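Local coordinates for protein inorganic polyphosphate/ATP-glucomannokinase (Arthrobacter sp., PDB 1WOQ) that phosphorylates glucose and mannose, taking the phosphoryl group from either inorganic polyphosphate or ATP, at residues T22-G27 with A55-L60; G26-L31 with P69-A74; L60-L65 with L114-E119. All coordinates share one frame; numbering follows the deposited sequence.

Contact 1 of 3, residues T22-G27 with A55-L60; sequences TGIKGG and AEAVAL. With PO4 (phosphate ion), chain E.
Apolar packing joins the strand to the helix through Ile-24, which meets Ala-57 and Val-58 with its two separate branches. Its CD1 comes to 3.6 Å from Ala-57 CB; CG2 lies 4.2 Å from Val-58 CG2. With CG1 beside the backbone N (chi1 -69°) and the chain extended beyond it, the end methyl carries on straight toward the helix. Ile-17 and Val-43 of the flanking strands 14-19 and 35-44 also touch Ile-24, and the contact is buried.

Polar contacts belong to the other face of the strand, where Lys-25 reaches a phosphate ion, probably from the crystallisation liquor. Lys-25 NZ gives a hydrogen bond to phosphate O4 at 2.8 Å and a weak one to O1 at 3.3 Å; the same nitrogen bonds Asn-248 O, and Arg-42 NE adds another grip on the ion. Thr-22 OG1 stands 3.0 Å from phosphate O2, and Gly-23 CA lies 3.8 Å from phosphate O3.

Helix on one face of the sheet and an anion at the glycine-rich turn opening strand 23-30 are consistent with the phosphate-binding hairpin of the actin-like ATPase fold shared by ROK kinases.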
loop_
_atom_site.group_PDB
_atom_site.type_symbol
_atom_site.label_atom_id
_atom_site.label_comp_id
_atom_site.label_asym_id
_atom_site.label_seq_id
_atom_site.Cartn_x
_atom_site.Cartn_y
_atom_site.Cartn_z
ATOM N N THR A 22 -8.098 3.674 8.484
ATOM C CA THR A 22 -9.218 3.235 9.308
ATOM C C THR A 22 -9.024 1.867 9.952
ATOM O O THR A 22 -9.710 1.532 10.915
ATOM C CB THR A 22 -10.529 3.202 8.497
ATOM O OG1 THR A 22 -10.429 2.224 7.455
ATOM C CG2 THR A 22 -10.802 4.566 7.880
ATOM N N GLY A 23 -8.097 1.074 9.435
ATOM C CA GLY A 23 -7.882 -0.235 10.019
ATOM C C GLY A 23 -6.463 -0.755 9.912
ATOM O O GLY A 23 -5.730 -0.405 8.988
ATOM N N ILE A 24 -6.076 -1.576 10.882
ATOM C CA ILE A 24 -4.758 -2.198 10.906
ATOM C C ILE A 24 -5.062 -3.679 10.794
ATOM O O ILE A 24 -5.617 -4.285 11.711
ATOM C CB ILE A 24 -4.019 -1.907 12.218
ATOM C CG1 ILE A 24 -3.648 -0.422 12.265
ATOM C CG2 ILE A 24 -2.779 -2.792 12.334
ATOM C CD1 ILE A 24 -2.906 -0.015 13.510
ATOM N N LYS A 25 -4.723 -4.253 9.649
ATOM C CA LYS A 25 -5.012 -5.651 9.400
ATOM C C LYS A 25 -3.780 -6.472 9.087
ATOM O O LYS A 25 -2.755 -5.947 8.654
ATOM C CB LYS A 25 -6.009 -5.761 8.249
ATOM C CG LYS A 25 -5.604 -4.971 7.022
ATOM C CD LYS A 25 -6.679 -5.017 5.945
ATOM C CE LYS A 25 -6.319 -4.099 4.788
ATOM N NZ LYS A 25 -7.359 -4.100 3.722
ATOM N N GLY A 26 -3.893 -7.774 9.306
ATOM C CA GLY A 26 -2.768 -8.644 9.037
ATOM C C GLY A 26 -3.231 -10.001 8.564
ATOM O O GLY A 26 -4.412 -10.345 8.660
ATOM N N GLY A 27 -2.287 -10.774 8.050
ATOM C CA GLY A 27 -2.603 -12.101 7.570
ATOM C C GLY A 27 -1.341 -12.928 7.504
ATOM O O GLY A 27 -0.237 -12.386 7.487
ATOM N N ALA A 55 1.688 0.967 17.720
ATOM C CA ALA A 55 2.526 -0.169 18.103
ATOM C C ALA A 55 1.699 -1.194 18.873
ATOM O O ALA A 55 1.835 -2.400 18.663
ATOM C CB ALA A 55 3.699 0.304 18.955
ATOM N N GLU A 56 0.847 -0.715 19.772
ATOM C CA GLU A 56 0.000 -1.611 20.549
ATOM C C GLU A 56 -0.971 -2.375 19.654
ATOM O O GLU A 56 -1.169 -3.576 19.829
ATOM C CB GLU A 56 -0.780 -0.825 21.606
ATOM C CG GLU A 56 0.077 -0.306 22.752
ATOM C CD GLU A 56 0.862 -1.409 23.441
ATOM O OE1 GLU A 56 0.255 -2.450 23.776
ATOM O OE2 GLU A 56 2.084 -1.232 23.653
ATOM N N ALA A 57 -1.571 -1.680 18.691
ATOM C CA ALA A 57 -2.525 -2.308 17.772
ATOM C C ALA A 57 -1.842 -3.374 16.914
ATOM O O ALA A 57 -2.387 -4.457 16.691
ATOM C CB ALA A 57 -3.170 -1.249 16.877
ATOM N N VAL A 58 -0.647 -3.063 16.425
ATOM C CA VAL A 58 0.088 -4.020 15.612
ATOM C C VAL A 58 0.402 -5.258 16.445
ATOM O O VAL A 58 0.269 -6.387 15.972
ATOM C CB VAL A 58 1.392 -3.398 15.070
ATOM C CG1 VAL A 58 2.254 -4.468 14.403
ATOM C CG2 VAL A 58 1.047 -2.305 14.067
ATOM N N ALA A 59 0.803 -5.046 17.695
ATOM C CA ALA A 59 1.112 -6.157 18.582
ATOM C C ALA A 59 -0.085 -7.091 18.735
ATOM O O ALA A 59 0.071 -8.311 18.732
ATOM C CB ALA A 59 1.546 -5.640 19.947
ATOM N N LEU A 60 -1.282 -6.521 18.863
ATOM C CA LEU A 60 -2.481 -7.339 19.016
ATOM C C LEU A 60 -2.755 -8.168 17.767
ATOM O O LEU A 60 -3.121 -9.339 17.869
ATOM C CB LEU A 60 -3.699 -6.464 19.332
ATOM C CG LEU A 60 -3.697 -5.804 20.712
ATOM C CD1 LEU A 60 -4.816 -4.787 20.795
ATOM C CD2 LEU A 60 -3.849 -6.871 21.792
HETATM P P PO4 E . -9.225 -1.666 5.655
HETATM O O1 PO4 E . -10.097 -2.905 5.179
HETATM O O2 PO4 E . -9.985 -0.402 5.996
HETATM O O3 PO4 E . -8.550 -2.248 6.921
HETATM O O4 PO4 E . -8.228 -1.509 4.519
#

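Contact 2 of 3, residues G26-L31 with P69-A74; sequences GGIVDL and PEAPAA
Ile-28 pushes its side chain against three consecutive residues of the loop, Glu-70, Ala-71 and Pro-72. The end methyl, CD1, lies 3.7 Å from Glu-70 CG and equally close, 3.7 Å, to Ala-71 CA. The branch methyl also meets Glu-70, at its carbonyl: Ile-28 CG2 sits 3.6 Å from Glu-70 O, and 4.3 Å from Pro-72 CD. Ala-71 directs its CB away from the strand, so it is mainly the backbone of this residue that receives CD1. Glu-70 crosses the isoleucine at about a right angle; its CG, set between the backbone N and the carbonyl carbon (chi1 59°), is brought to CD1, and the bend at chi2 (-93°) then turns the carboxylate.

Beyond this first shell, Leu-37 of strand 35-44 touches both Ile-28 and Glu-70, and Pro-72 rests on Ile-15 of strand 14-19. Backbone hydrogen bonding between Ile-28 and Leu-37 fixes the strand in the sheet, while Ala-73 O accepts a bond from Ser-76 farther along the loop.

No hydrogen bond crosses between the segments. Between residues 26-31 and 69-74 the contact is van der Waals packing, with an acidic residue lending its methylene rather than its charge.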
loop_
_atom_site.group_PDB
_atom_site.type_symbol
_atom_site.label_atom_id
_atom_site.label_comp_id
_atom_site.label_asym_id
_atom_site.label_seq_id
_atom_site.Cartn_x
_atom_site.Cartn_y
_atom_site.Cartn_z
ATOM N N GLY A 26 -3.893 -7.774 9.306
ATOM C CA GLY A 26 -2.768 -8.644 9.037
ATOM C C GLY A 26 -3.231 -10.001 8.564
ATOM O O GLY A 26 -4.412 -10.345 8.660
ATOM N N GLY A 27 -2.287 -10.774 8.050
ATOM C CA GLY A 27 -2.603 -12.101 7.570
ATOM C C GLY A 27 -1.341 -12.928 7.504
ATOM O O GLY A 27 -0.237 -12.386 7.487
ATOM N N ILE A 28 -1.509 -14.245 7.494
ATOM C CA ILE A 28 -0.386 -15.165 7.393
ATOM C C ILE A 28 -0.293 -15.418 5.896
ATOM O O ILE A 28 -1.234 -15.922 5.283
ATOM C CB ILE A 28 -0.678 -16.467 8.172
ATOM C CG1 ILE A 28 -0.759 -16.142 9.668
ATOM C CG2 ILE A 28 0.409 -17.505 7.908
ATOM C CD1 ILE A 28 -1.294 -17.274 10.529
ATOM N N VAL A 29 0.836 -15.037 5.309
ATOM C CA VAL A 29 1.020 -15.153 3.871
ATOM C C VAL A 29 1.841 -16.337 3.389
ATOM O O VAL A 29 2.950 -16.582 3.865
ATOM C CB VAL A 29 1.666 -13.862 3.311
ATOM C CG1 VAL A 29 1.752 -13.925 1.790
ATOM C CG2 VAL A 29 0.855 -12.645 3.746
ATOM N N ASP A 30 1.268 -17.063 2.435
ATOM C CA ASP A 30 1.925 -18.203 1.808
ATOM C C ASP A 30 2.535 -17.599 0.546
ATOM O O ASP A 30 1.819 -17.320 -0.417
ATOM C CB ASP A 30 0.895 -19.264 1.424
ATOM C CG ASP A 30 1.521 -20.465 0.741
ATOM O OD1 ASP A 30 2.394 -20.268 -0.130
ATOM O OD2 ASP A 30 1.135 -21.605 1.067
ATOM N N LEU A 31 3.845 -17.378 0.557
ATOM C CA LEU A 31 4.512 -16.768 -0.584
ATOM C C LEU A 31 4.537 -17.633 -1.839
ATOM O O LEU A 31 4.869 -17.153 -2.923
ATOM C CB LEU A 31 5.930 -16.339 -0.196
ATOM C CG LEU A 31 5.957 -15.115 0.733
ATOM C CD1 LEU A 31 7.385 -14.759 1.103
ATOM C CD2 LEU A 31 5.284 -13.940 0.038
ATOM N N PRO A 69 -2.822 -22.128 14.382
ATOM C CA PRO A 69 -2.085 -23.339 14.013
ATOM C C PRO A 69 -1.250 -23.190 12.743
ATOM O O PRO A 69 -0.219 -23.846 12.594
ATOM C CB PRO A 69 -3.189 -24.392 13.882
ATOM C CG PRO A 69 -4.395 -23.588 13.501
ATOM C CD PRO A 69 -4.273 -22.376 14.395
ATOM N N GLU A 70 -1.684 -22.315 11.841
ATOM C CA GLU A 70 -0.963 -22.099 10.593
ATOM C C GLU A 70 0.099 -20.999 10.699
ATOM O O GLU A 70 0.717 -20.624 9.705
ATOM C CB GLU A 70 -1.949 -21.760 9.465
ATOM C CG GLU A 70 -2.808 -20.527 9.716
ATOM C CD GLU A 70 -4.149 -20.851 10.356
ATOM O OE1 GLU A 70 -4.182 -21.632 11.324
ATOM O OE2 GLU A 70 -5.176 -20.310 9.893
ATOM N N ALA A 71 0.317 -20.493 11.908
ATOM C CA ALA A 71 1.302 -19.435 12.122
ATOM C C ALA A 71 2.737 -19.893 11.884
ATOM O O ALA A 71 3.069 -21.063 12.081
ATOM C CB ALA A 71 1.174 -18.892 13.536
ATOM N N PRO A 72 3.609 -18.972 11.443
ATOM C CA PRO A 72 5.017 -19.306 11.194
ATOM C C PRO A 72 5.737 -19.401 12.537
ATOM O O PRO A 72 5.114 -19.214 13.581
ATOM C CB PRO A 72 5.500 -18.126 10.357
ATOM C CG PRO A 72 4.706 -16.988 10.917
ATOM C CD PRO A 72 3.320 -17.584 11.038
ATOM N N ALA A 73 7.036 -19.692 12.516
ATOM C CA ALA A 73 7.813 -19.797 13.754
ATOM C C ALA A 73 7.664 -18.520 14.581
ATOM O O ALA A 73 7.644 -17.418 14.035
ATOM C CB ALA A 73 9.281 -20.046 13.435
ATOM N N ALA A 74 7.578 -18.679 15.899
ATOM C CA ALA A 74 7.397 -17.557 16.821
ATOM C C ALA A 74 8.364 -16.386 16.671
ATOM O O ALA A 74 8.007 -15.244 16.963
ATOM C CB ALA A 74 7.428 -18.067 18.262
#

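Contact 3 of 3, residues L60-L65 with L114-E119; sequences LVVAEL and LGRPVE
The flat guanidinium group of Arg-116 is met obliquely by one methyl of Val-62, CG1, which comes to 3.5 Å from NH1. The two side chains slide past each other in opposite directions. A bend at chi3 (-68°) turns the end of the arginine, and polar partners outside the two segments hold it: NE bonds Ser-76 O, and NH1 bonds Ser-66 OG. That serine hydroxyl also bonds Val-62 O, so the second shell ties the guanidinium to the same helix that carries the valine.

Val-62 and Leu-114 reach toward each other tip to tip. Leu-114 CD1 lies 3.8 Å from Val-62 CG2, and Leu-114 CD2 packs at 3.8 Å from Val-62 CB, close to both valine methyls. With Val-62 CG1 anti to the backbone N (chi1 170°), that methyl lies between Arg-116 NH1 and Leu-114 CD2, while CG2 faces Leu-114. Ile-17 of strand 14-19 also touches Val-62. An alanine at this position, stripped of both methyls, is likely to leave a gap between the helix and Leu-114 and take away the apolar neighbour of Arg-116 NH1.

Leu-114 ends helix 106-114, and Gly-115, with positive phi (73°), turns the chain toward strand 118-122. The contact thus joins helix 51-66 to this helix-to-strand connection. No hydrogen bond runs directly between the segments: dispersion does the joining, and the arginine, its NE and NH1 engaged by serine oxygens, presents guanidinium NH1 to a valine methyl.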
loop_
_atom_site.group_PDB
_atom_site.type_symbol
_atom_site.label_atom_id
_atom_site.label_comp_id
_atom_site.label_asym_id
_atom_site.label_seq_id
_atom_site.Cartn_x
_atom_site.Cartn_y
_atom_site.Cartn_z
ATOM N N LEU A 60 -1.282 -6.521 18.863
ATOM C CA LEU A 60 -2.481 -7.339 19.016
ATOM C C LEU A 60 -2.755 -8.168 17.767
ATOM O O LEU A 60 -3.121 -9.339 17.869
ATOM C CB LEU A 60 -3.699 -6.464 19.332
ATOM C CG LEU A 60 -3.697 -5.804 20.712
ATOM C CD1 LEU A 60 -4.816 -4.787 20.795
ATOM C CD2 LEU A 60 -3.849 -6.871 21.792
ATOM N N VAL A 61 -2.585 -7.571 16.590
ATOM C CA VAL A 61 -2.825 -8.312 15.355
ATOM C C VAL A 61 -1.819 -9.454 15.225
ATOM O O VAL A 61 -2.186 -10.591 14.919
ATOM C CB VAL A 61 -2.722 -7.407 14.104
ATOM C CG1 VAL A 61 -2.917 -8.245 12.837
ATOM C CG2 VAL A 61 -3.775 -6.308 14.167
ATOM N N VAL A 62 -0.545 -9.152 15.456
ATOM C CA VAL A 62 0.497 -10.166 15.365
ATOM C C VAL A 62 0.283 -11.271 16.396
ATOM O O VAL A 62 0.492 -12.448 16.105
ATOM C CB VAL A 62 1.899 -9.543 15.561
ATOM C CG1 VAL A 62 2.953 -10.641 15.700
ATOM C CG2 VAL A 62 2.236 -8.648 14.372
ATOM N N ALA A 63 -0.138 -10.893 17.598
ATOM C CA ALA A 63 -0.375 -11.874 18.650
ATOM C C ALA A 63 -1.467 -12.850 18.225
ATOM O O ALA A 63 -1.345 -14.056 18.429
ATOM C CB ALA A 63 -0.770 -11.177 19.945
ATOM N N GLU A 64 -2.535 -12.320 17.638
ATOM C CA GLU A 64 -3.648 -13.148 17.180
ATOM C C GLU A 64 -3.203 -14.148 16.118
ATOM O O GLU A 64 -3.475 -15.345 16.229
ATOM C CB GLU A 64 -4.763 -12.257 16.618
ATOM C CG GLU A 64 -5.812 -12.964 15.759
ATOM C CD GLU A 64 -6.626 -14.004 16.511
ATOM O OE1 GLU A 64 -6.782 -13.883 17.743
ATOM O OE2 GLU A 64 -7.130 -14.938 15.857
ATOM N N LEU A 65 -2.514 -13.654 15.092
ATOM C CA LEU A 65 -2.048 -14.508 14.004
ATOM C C LEU A 65 -1.009 -15.526 14.452
ATOM O O LEU A 65 -1.010 -16.662 13.982
ATOM C CB LEU A 65 -1.473 -13.648 12.869
ATOM C CG LEU A 65 -2.466 -12.676 12.219
ATOM C CD1 LEU A 65 -1.734 -11.787 11.216
ATOM C CD2 LEU A 65 -3.584 -13.449 11.531
ATOM N N LEU A 114 7.135 -6.029 19.495
ATOM C CA LEU A 114 6.748 -7.391 19.122
ATOM C C LEU A 114 7.689 -8.492 19.597
ATOM O O LEU A 114 7.302 -9.665 19.648
ATOM C CB LEU A 114 6.591 -7.500 17.603
ATOM C CG LEU A 114 5.433 -6.738 16.953
ATOM C CD1 LEU A 114 5.465 -6.940 15.447
ATOM C CD2 LEU A 114 4.122 -7.233 17.513
ATOM N N GLY A 115 8.923 -8.132 19.925
ATOM C CA GLY A 115 9.870 -9.137 20.379
ATOM C C GLY A 115 10.372 -10.029 19.258
ATOM O O GLY A 115 10.761 -11.171 19.484
ATOM N N ARG A 116 10.354 -9.502 18.039
ATOM C CA ARG A 116 10.822 -10.231 16.866
ATOM C C ARG A 116 11.145 -9.184 15.808
ATOM O O ARG A 116 10.640 -8.066 15.870
ATOM C CB ARG A 116 9.730 -11.183 16.356
ATOM C CG ARG A 116 8.469 -10.473 15.882
ATOM C CD ARG A 116 7.237 -11.366 15.985
ATOM N NE ARG A 116 7.248 -12.491 15.054
ATOM C CZ ARG A 116 6.287 -13.408 15.000
ATOM N NH1 ARG A 116 5.251 -13.329 15.827
ATOM N NH2 ARG A 116 6.344 -14.390 14.113
ATOM N N PRO A 117 11.993 -9.526 14.827
ATOM C CA PRO A 117 12.325 -8.538 13.794
ATOM C C PRO A 117 11.122 -8.057 12.983
ATOM O O PRO A 117 10.276 -8.848 12.573
ATOM C CB PRO A 117 13.362 -9.263 12.937
ATOM C CG PRO A 117 13.036 -10.715 13.143
ATOM C CD PRO A 117 12.728 -10.784 14.610
ATOM N N VAL A 118 11.060 -6.749 12.770
ATOM C CA VAL A 118 9.979 -6.139 12.004
ATOM C C VAL A 118 10.596 -5.181 11.002
ATOM O O VAL A 118 11.439 -4.354 11.358
ATOM C CB VAL A 118 9.014 -5.335 12.903
ATOM C CG1 VAL A 118 7.969 -4.627 12.044
ATOM C CG2 VAL A 118 8.340 -6.253 13.897
ATOM N N GLU A 119 10.182 -5.304 9.747
ATOM C CA GLU A 119 10.685 -4.436 8.695
ATOM C C GLU A 119 9.519 -3.781 7.985
ATOM O O GLU A 119 8.632 -4.457 7.457
ATOM C CB GLU A 119 11.539 -5.235 7.719
ATOM C CG GLU A 119 12.858 -5.662 8.336
ATOM C CD GLU A 119 13.719 -6.455 7.387
ATOM O OE1 GLU A 119 13.851 -6.039 6.218
ATOM O OE2 GLU A 119 14.275 -7.487 7.816
#

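All three contacts lie around one mixed sheet, ordered 35-44, 23-30, 14-19, 78-82, 118-122, contact 3 at the connection leading into its edge strand 118-122. Contacts 1 and 2 share strand 23-30, their centres about 15 Å apart; contacts 1 and 3 share helix 51-66, centres about 9 Å apart; contacts 2 and 3 have centres about 11 Å apart. Along the chain, contact 1 closes before contact 3 opens, whereas the segments of 2 and 3 alternate. Leu-65 bridges the set: its CD1 packs 3.4 Å from Gly-27 N, and its backbone O neighbours Ala-71. The helix thus links the phosphate-bearing strand, where the side chain of Ile-24 is about 12 Å from the bound glucose, to more distant loops.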